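Transcriptional regulator, AraC family (Pseudomonas putida, PDB 3GRA) probably acts as a sequence-specific DNA-binding transcription factor, the portion crystallised here being its DJ-1/PfpI-like domain without the DNA-binding helix-turn-helix region. Local coordinates at residues 39-51 against 59-71. Sequence-based numbering, arbitrary orientation.
With EDO (1,2-ethanediol), chain C.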
ATOM      1  N   PHE A  39      -4.317   6.777 -17.246  1.00 40.77           N
ATOM      2  CA  PHE A  39      -4.711   7.368 -15.963  1.00 38.34           C
ATOM      3  C   PHE A  39      -3.694   8.355 -15.378  1.00 36.77           C
ATOM      4  O   PHE A  39      -2.486   8.179 -15.523  1.00 35.01           O
ATOM      5  CB  PHE A  39      -4.904   6.268 -14.910  1.00 35.09           C
ATOM      6  CG  PHE A  39      -5.960   5.262 -15.248  1.00 33.71           C
ATOM      7  CD1 PHE A  39      -7.302   5.568 -15.103  1.00 34.37           C
ATOM      8  CD2 PHE A  39      -5.609   3.988 -15.678  1.00 32.42           C
ATOM      9  CE1 PHE A  39      -8.278   4.627 -15.376  1.00 34.45           C
ATOM     10  CE2 PHE A  39      -6.582   3.040 -15.955  1.00 31.65           C
ATOM     11  CZ  PHE A  39      -7.919   3.358 -15.803  1.00 30.80           C
ATOM     12  N   GLN A  40      -4.212   9.368 -14.690  1.00 36.73           N
ATOM     13  CA  GLN A  40      -3.406  10.360 -13.978  1.00 37.02           C
ATOM     14  C   GLN A  40      -3.986  10.338 -12.558  1.00 35.83           C
ATOM     15  O   GLN A  40      -5.197  10.488 -12.373  1.00 35.35           O
ATOM     16  CB  GLN A  40      -3.577  11.765 -14.562  1.00 37.69           C
ATOM     17  CG  GLN A  40      -3.285  11.876 -16.038  1.00 43.02           C
ATOM     18  CD  GLN A  40      -3.389  13.307 -16.534  1.00 45.10           C
ATOM     19  OE1 GLN A  40      -2.462  14.101 -16.367  1.00 46.02           O
ATOM     20  NE2 GLN A  40      -4.526  13.646 -17.138  1.00 43.90           N
ATOM     21  N   PHE A  41      -3.131  10.159 -11.559  1.00 35.19           N
ATOM     22  CA  PHE A  41      -3.595  10.082 -10.176  1.00 34.71           C
ATOM     23  C   PHE A  41      -2.688  10.814  -9.181  1.00 33.70           C
ATOM     24  O   PHE A  41      -1.508  11.038  -9.453  1.00 30.39           O
ATOM     25  CB  PHE A  41      -3.739   8.605  -9.800  1.00 34.89           C
ATOM     26  CG  PHE A  41      -2.791   7.711 -10.542  1.00 36.98           C
ATOM     27  CD1 PHE A  41      -1.487   7.544 -10.107  1.00 39.64           C
ATOM     28  CD2 PHE A  41      -3.182   7.103 -11.734  1.00 40.05           C
ATOM     29  CE1 PHE A  41      -0.571   6.781 -10.848  1.00 41.54           C
ATOM     30  CE2 PHE A  41      -2.279   6.342 -12.485  1.00 40.31           C
ATOM     31  CZ  PHE A  41      -0.973   6.184 -12.040  1.00 41.61           C
ATOM     32  N   THR A  42      -3.253  11.177  -8.029  1.00 32.09           N
ATOM     33  CA  THR A  42      -2.515  11.896  -6.997  1.00 32.58           C
ATOM     34  C   THR A  42      -2.992  11.590  -5.576  1.00 30.38           C
ATOM     35  O   THR A  42      -4.188  11.600  -5.291  1.00 25.34           O
ATOM     36  CB  THR A  42      -2.649  13.417  -7.166  1.00 34.57           C
ATOM     37  OG1 THR A  42      -2.499  13.764  -8.544  1.00 40.11           O
ATOM     38  CG2 THR A  42      -1.578  14.131  -6.363  1.00 35.14           C
ATOM     39  N   PRO A  43      -2.054  11.289  -4.670  1.00 28.47           N
ATOM     40  CA  PRO A  43      -2.477  11.011  -3.300  1.00 27.08           C
ATOM     41  C   PRO A  43      -2.778  12.386  -2.681  1.00 26.15           C
ATOM     42  O   PRO A  43      -2.010  13.338  -2.872  1.00 21.16           O
ATOM     43  CB  PRO A  43      -1.252  10.331  -2.688  1.00 28.26           C
ATOM     44  CG  PRO A  43      -0.097  10.947  -3.445  1.00 27.92           C
ATOM     45  CD  PRO A  43      -0.612  11.056  -4.860  1.00 29.33           C
ATOM     46  N   LEU A  44      -3.905  12.490  -1.985  1.00 24.24           N
ATOM     47  CA  LEU A  44      -4.316  13.744  -1.372  1.00 25.66           C
ATOM     48  C   LEU A  44      -4.535  13.642   0.145  1.00 24.36           C
ATOM     49  O   LEU A  44      -4.946  12.607   0.662  1.00 23.28           O
ATOM     50  CB  LEU A  44      -5.611  14.255  -2.024  1.00 25.51           C
ATOM     51  CG  LEU A  44      -5.694  14.589  -3.524  1.00 26.90           C
ATOM     52  CD1 LEU A  44      -7.124  15.064  -3.812  1.00 26.02           C
ATOM     53  CD2 LEU A  44      -4.695  15.668  -3.921  1.00 24.55           C
ATOM     54  N   SER A  45      -4.251  14.735   0.847  1.00 27.93           N
ATOM     55  CA  SER A  45      -4.421  14.812   2.296  1.00 28.32           C
ATOM     56  C   SER A  45      -5.290  16.005   2.632  1.00 30.06           C
ATOM     57  O   SER A  45      -5.140  17.073   2.042  1.00 29.73           O
ATOM     58  CB  SER A  45      -3.075  14.990   2.996  1.00 29.11           C
ATOM     59  OG  SER A  45      -3.270  15.442   4.334  1.00 31.31           O
ATOM     60  N   LEU A  46      -6.199  15.820   3.580  1.00 32.84           N
ATOM     61  CA  LEU A  46      -7.081  16.894   4.001  1.00 35.80           C
ATOM     62  C   LEU A  46      -6.290  17.946   4.764  1.00 39.17           C
ATOM     63  O   LEU A  46      -6.511  19.141   4.587  1.00 41.46           O
ATOM     64  CB  LEU A  46      -8.215  16.333   4.859  1.00 33.61           C
ATOM     65  CG  LEU A  46      -9.125  15.371   4.083  1.00 31.81           C
ATOM     66  CD1 LEU A  46     -10.279  14.920   4.944  1.00 27.77           C
ATOM     67  CD2 LEU A  46      -9.649  16.076   2.829  1.00 29.55           C
ATOM     68  N   ASP A  47      -5.368  17.513   5.617  1.00 42.85           N
ATOM     69  CA  ASP A  47      -4.536  18.463   6.344  1.00 47.27           C
ATOM     70  C   ASP A  47      -3.098  17.968   6.437  1.00 47.27           C
ATOM     71  O   ASP A  47      -2.788  17.063   7.208  1.00 49.03           O
ATOM     72  CB  ASP A  47      -5.096  18.751   7.749  1.00 51.03           C
ATOM     73  CG  ASP A  47      -4.959  17.575   8.697  1.00 54.84           C
ATOM     74  OD1 ASP A  47      -5.891  16.738   8.760  1.00 55.43           O
ATOM     75  OD2 ASP A  47      -3.907  17.487   9.378  1.00 55.42           O
ATOM     76  N   GLY A  48      -2.226  18.565   5.633  1.00 46.18           N
ATOM     77  CA  GLY A  48      -0.827  18.179   5.643  1.00 43.89           C
ATOM     78  C   GLY A  48      -0.305  17.634   4.322  1.00 43.66           C
ATOM     79  O   GLY A  48      -1.049  17.482   3.340  1.00 42.79           O
ATOM     80  N   ASP A  49       0.988  17.329   4.310  1.00 40.96           N
ATOM     81  CA  ASP A  49       1.647  16.802   3.129  1.00 40.25           C
ATOM     82  C   ASP A  49       2.115  15.388   3.436  1.00 39.74           C
ATOM     83  O   ASP A  49       2.921  14.811   2.704  1.00 38.34           O
ATOM     84  CB  ASP A  49       2.842  17.690   2.763  1.00 41.79           C
ATOM     85  CG  ASP A  49       4.009  17.533   3.728  1.00 43.70           C
ATOM     86  OD1 ASP A  49       3.782  17.210   4.915  1.00 44.80           O
ATOM     87  OD2 ASP A  49       5.161  17.739   3.296  1.00 45.05           O
ATOM     88  N   ARG A  50       1.605  14.845   4.537  1.00 39.43           N
ATOM     89  CA  ARG A  50       1.954  13.496   4.972  1.00 38.99           C
ATOM     90  C   ARG A  50       0.769  12.815   5.644  1.00 36.34           C
ATOM     91  O   ARG A  50       0.054  13.426   6.431  1.00 35.47           O
ATOM     92  CB  ARG A  50       3.135  13.524   5.952  1.00 43.21           C
ATOM     93  CG  ARG A  50       4.447  14.027   5.370  1.00 49.16           C
ATOM     94  CD  ARG A  50       5.603  13.722   6.312  1.00 55.14           C
ATOM     95  NE  ARG A  50       5.391  14.300   7.638  1.00 60.88           N
ATOM     96  CZ  ARG A  50       6.159  14.052   8.698  1.00 62.55           C
ATOM     97  NH1 ARG A  50       7.198  13.229   8.599  1.00 62.47           N
ATOM     98  NH2 ARG A  50       5.889  14.633   9.860  1.00 63.34           N
ATOM     99  N   VAL A  51       0.562  11.543   5.328  1.00 33.37           N
ATOM    100  CA  VAL A  51      -0.532  10.792   5.915  1.00 29.21           C
ATOM    101  C   VAL A  51      -0.013   9.463   6.443  1.00 28.37           C
ATOM    102  O   VAL A  51       0.759   8.776   5.781  1.00 26.29           O
ATOM    103  CB  VAL A  51      -1.633  10.512   4.879  1.00 30.51           C
ATOM    104  CG1 VAL A  51      -2.820   9.853   5.557  1.00 28.88           C
ATOM    105  CG2 VAL A  51      -2.053  11.811   4.203  1.00 28.77           C
ATOM    106  N   LEU A  59       2.994   8.459   3.891  1.00 37.26           N
ATOM    107  CA  LEU A  59       3.152   8.687   2.453  1.00 35.72           C
ATOM    108  C   LEU A  59       3.084  10.178   2.190  1.00 34.68           C
ATOM    109  O   LEU A  59       2.315  10.893   2.838  1.00 35.07           O
ATOM    110  CB  LEU A  59       2.022   8.038   1.654  1.00 36.28           C
ATOM    111  CG  LEU A  59       2.067   6.558   1.339  1.00 38.30           C
ATOM    112  CD1 LEU A  59       1.909   5.780   2.614  1.00 40.64           C
ATOM    113  CD2 LEU A  59       0.965   6.223   0.360  1.00 38.67           C
ATOM    114  N   VAL A  60       3.873  10.656   1.237  1.00 33.32           N
ATOM    115  CA  VAL A  60       3.816  12.064   0.909  1.00 30.55           C
ATOM    116  C   VAL A  60       2.567  12.249   0.047  1.00 31.30           C
ATOM    117  O   VAL A  60       2.262  11.419  -0.815  1.00 29.73           O
ATOM    118  CB  VAL A  60       5.072  12.528   0.129  1.00 32.02           C
ATOM    119  CG1 VAL A  60       4.952  14.023  -0.213  1.00 25.23           C
ATOM    120  CG2 VAL A  60       6.337  12.273   0.977  1.00 29.83           C
ATOM    121  N   ALA A  61       1.828  13.322   0.303  1.00 30.85           N
ATOM    122  CA  ALA A  61       0.614  13.600  -0.439  1.00 30.20           C
ATOM    123  C   ALA A  61       0.438  15.089  -0.630  1.00 31.36           C
ATOM    124  O   ALA A  61       1.018  15.889   0.096  1.00 31.09           O
ATOM    125  CB  ALA A  61      -0.588  13.023   0.301  1.00 29.95           C
ATOM    126  N   THR A  62      -0.353  15.456  -1.629  1.00 32.41           N
ATOM    127  CA  THR A  62      -0.628  16.858  -1.894  1.00 32.31           C
ATOM    128  C   THR A  62      -1.774  17.281  -0.980  1.00 33.45           C
ATOM    129  O   THR A  62      -2.708  16.510  -0.741  1.00 32.19           O
ATOM    130  CB  THR A  62      -1.079  17.084  -3.351  1.00 32.31           C
ATOM    131  OG1 THR A  62      -0.042  16.690  -4.250  1.00 31.90           O
ATOM    132  CG2 THR A  62      -1.416  18.555  -3.582  1.00 31.78           C
ATOM    133  N   GLU A  63      -1.698  18.496  -0.452  1.00 35.29           N
ATOM    134  CA  GLU A  63      -2.760  18.991   0.395  1.00 38.95           C
ATOM    135  C   GLU A  63      -3.924  19.269  -0.544  1.00 40.16           C
ATOM    136  O   GLU A  63      -3.780  19.966  -1.548  1.00 39.30           O
ATOM    137  CB  GLU A  63      -2.325  20.266   1.126  1.00 39.84           C
ATOM    138  CG  GLU A  63      -3.423  20.900   1.970  1.00 43.55           C
ATOM    139  CD  GLU A  63      -2.916  21.431   3.307  1.00 45.83           C
ATOM    140  OE1 GLU A  63      -1.796  21.982   3.347  1.00 46.06           O
ATOM    141  OE2 GLU A  63      -3.640  21.305   4.320  1.00 48.09           O
ATOM    142  N   LEU A  64      -5.078  18.707  -0.221  1.00 42.02           N
ATOM    143  CA  LEU A  64      -6.252  18.872  -1.059  1.00 42.84           C
ATOM    144  C   LEU A  64      -6.646  20.332  -1.238  1.00 44.00           C
ATOM    145  O   LEU A  64      -6.629  21.124  -0.297  1.00 42.41           O
ATOM    146  CB  LEU A  64      -7.419  18.070  -0.476  1.00 42.81           C
ATOM    147  CG  LEU A  64      -8.629  17.854  -1.387  1.00 43.61           C
ATOM    148  CD1 LEU A  64      -9.293  16.525  -1.047  1.00 43.74           C
ATOM    149  CD2 LEU A  64      -9.607  19.012  -1.240  1.00 42.60           C
ATOM    150  N   SER A  65      -6.974  20.678  -2.474  1.00 45.06           N
ATOM    151  CA  SER A  65      -7.390  22.023  -2.816  1.00 47.13           C
ATOM    152  C   SER A  65      -8.778  21.875  -3.387  1.00 48.36           C
ATOM    153  O   SER A  65      -8.972  21.165  -4.379  1.00 48.08           O
ATOM    154  CB  SER A  65      -6.461  22.627  -3.869  1.00 47.22           C
ATOM    155  OG  SER A  65      -7.016  23.821  -4.388  1.00 51.33           O
ATOM    156  N   ALA A  66      -9.746  22.526  -2.754  1.00 49.46           N
ATOM    157  CA  ALA A  66     -11.127  22.446  -3.206  1.00 51.48           C
ATOM    158  C   ALA A  66     -11.209  22.715  -4.705  1.00 52.08           C
ATOM    159  O   ALA A  66     -11.984  22.071  -5.421  1.00 52.85           O
ATOM    160  CB  ALA A  66     -11.987  23.452  -2.443  1.00 50.26           C
ATOM    161  N   ALA A  67     -10.394  23.656  -5.170  1.00 51.67           N
ATOM    162  CA  ALA A  67     -10.368  24.030  -6.581  1.00 52.75           C
ATOM    163  C   ALA A  67      -9.782  22.944  -7.486  1.00 52.10           C
ATOM    164  O   ALA A  67     -10.407  22.546  -8.466  1.00 52.79           O
ATOM    165  CB  ALA A  67      -9.587  25.344  -6.754  1.00 51.83           C
ATOM    166  N   ALA A  68      -8.589  22.466  -7.145  1.00 52.16           N
ATOM    167  CA  ALA A  68      -7.901  21.435  -7.922  1.00 51.22           C
ATOM    168  C   ALA A  68      -8.601  20.063  -7.993  1.00 52.20           C
ATOM    169  O   ALA A  68      -7.972  19.052  -8.328  1.00 53.90           O
ATOM    170  CB  ALA A  68      -6.484  21.263  -7.392  1.00 49.67           C
ATOM    171  N   LEU A  69      -9.888  20.018  -7.670  1.00 50.30           N
ATOM    172  CA  LEU A  69     -10.633  18.769  -7.746  1.00 49.52           C
ATOM    173  C   LEU A  69     -11.464  18.858  -9.022  1.00 49.96           C
ATOM    174  O   LEU A  69     -11.960  17.861  -9.543  1.00 49.74           O
ATOM    175  CB  LEU A  69     -11.555  18.606  -6.526  1.00 47.63           C
ATOM    176  CG  LEU A  69     -10.918  18.529  -5.128  1.00 46.18           C
ATOM    177  CD1 LEU A  69     -11.994  18.280  -4.088  1.00 43.61           C
ATOM    178  CD2 LEU A  69      -9.895  17.416  -5.084  1.00 45.75           C
ATOM    179  N   LYS A  70     -11.572  20.082  -9.520  1.00 51.13           N
ATOM    180  CA  LYS A  70     -12.333  20.419 -10.715  1.00 51.28           C
ATOM    181  C   LYS A  70     -11.968  19.604 -11.950  1.00 50.56           C
ATOM    182  O   LYS A  70     -12.832  19.294 -12.767  1.00 50.42           O
ATOM    183  CB  LYS A  70     -12.154  21.910 -11.014  1.00 53.50           C
ATOM    184  CG  LYS A  70     -13.182  22.505 -11.956  1.00 56.51           C
ATOM    185  CD  LYS A  70     -13.026  24.022 -12.051  1.00 58.40           C
ATOM    186  CE  LYS A  70     -14.087  24.642 -12.962  1.00 60.11           C
ATOM    187  NZ  LYS A  70     -14.003  24.151 -14.372  1.00 59.48           N
ATOM    188  N   GLU A  71     -10.697  19.251 -12.089  1.00 50.22           N
ATOM    189  CA  GLU A  71     -10.255  18.484 -13.245  1.00 49.64           C
ATOM    190  C   GLU A  71     -10.317  16.971 -13.028  1.00 48.12           C
ATOM    191  O   GLU A  71      -9.737  16.205 -13.795  1.00 48.94           O
ATOM    192  CB  GLU A  71      -8.830  18.899 -13.620  1.00 53.15           C
ATOM    193  CG  GLU A  71      -8.682  20.387 -13.953  1.00 55.61           C
ATOM    194  CD  GLU A  71      -9.772  20.895 -14.894  1.00 57.70           C
ATOM    195  OE1 GLU A  71      -9.956  20.309 -15.984  1.00 58.57           O
ATOM    196  OE2 GLU A  71     -10.449  21.882 -14.542  1.00 57.56           O
TER
HETATM  197  C1  EDO C   1      -6.707  13.040   6.388  1.00 22.08           C
HETATM  198  O1  EDO C   1      -6.414  13.187   5.002  1.00 22.39           O
HETATM  199  C2  EDO C   1      -5.407  13.155   7.229  1.00 22.60           C
HETATM  200  O2  EDO C   1      -4.260  13.391   6.376  1.00 23.11           O
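With CG beside the backbone N (chi1 -60°) and an extended chi2, Leu-44 sets CD1 against CD1 of Leu-64, at 3.8 Å, and against CD2 of Leu-69, while its CD2 lies alongside CB of Thr-62. This is the edge, within this chain, of the DJ-1/PfpI α/β sheet, where strand 62-63 runs parallel to strand 39-45. The parallel ladder has three backbone bonds: Thr-62 N to Pro-43 O, Ser-45 N to Thr-62 O, and a nearly straight one from Leu-64 N to Ser-45 O (2.8 Å, 174° at the hydrogen). Past the turn the pairing becomes antiparallel, Val-51 and Leu-59 exchanging two bonds within the hairpin of strands 50-52 and 58-60. Ala-61 turns CB toward the 39-51 segment, with CG2 of Val-51 ahead of it (4.3 Å) and Pro-43 O beside it (3.5 Å), and gives its N-H to Asp-49 O from above the carbonyl plane. Val-60 reaches the second subunit through its backbone. Leu-46 also packs on Leu-64, and its N-H holds O1 of an ethanediol, probably from the crystallisation liquor, whose O2 is hydrogen-bonded to Ser-45 OG. Glu-63, bent at chi2 (140°), accepts at OE2 a weak hydrogen bond from Gly-48 N of the turn (3.4 Å).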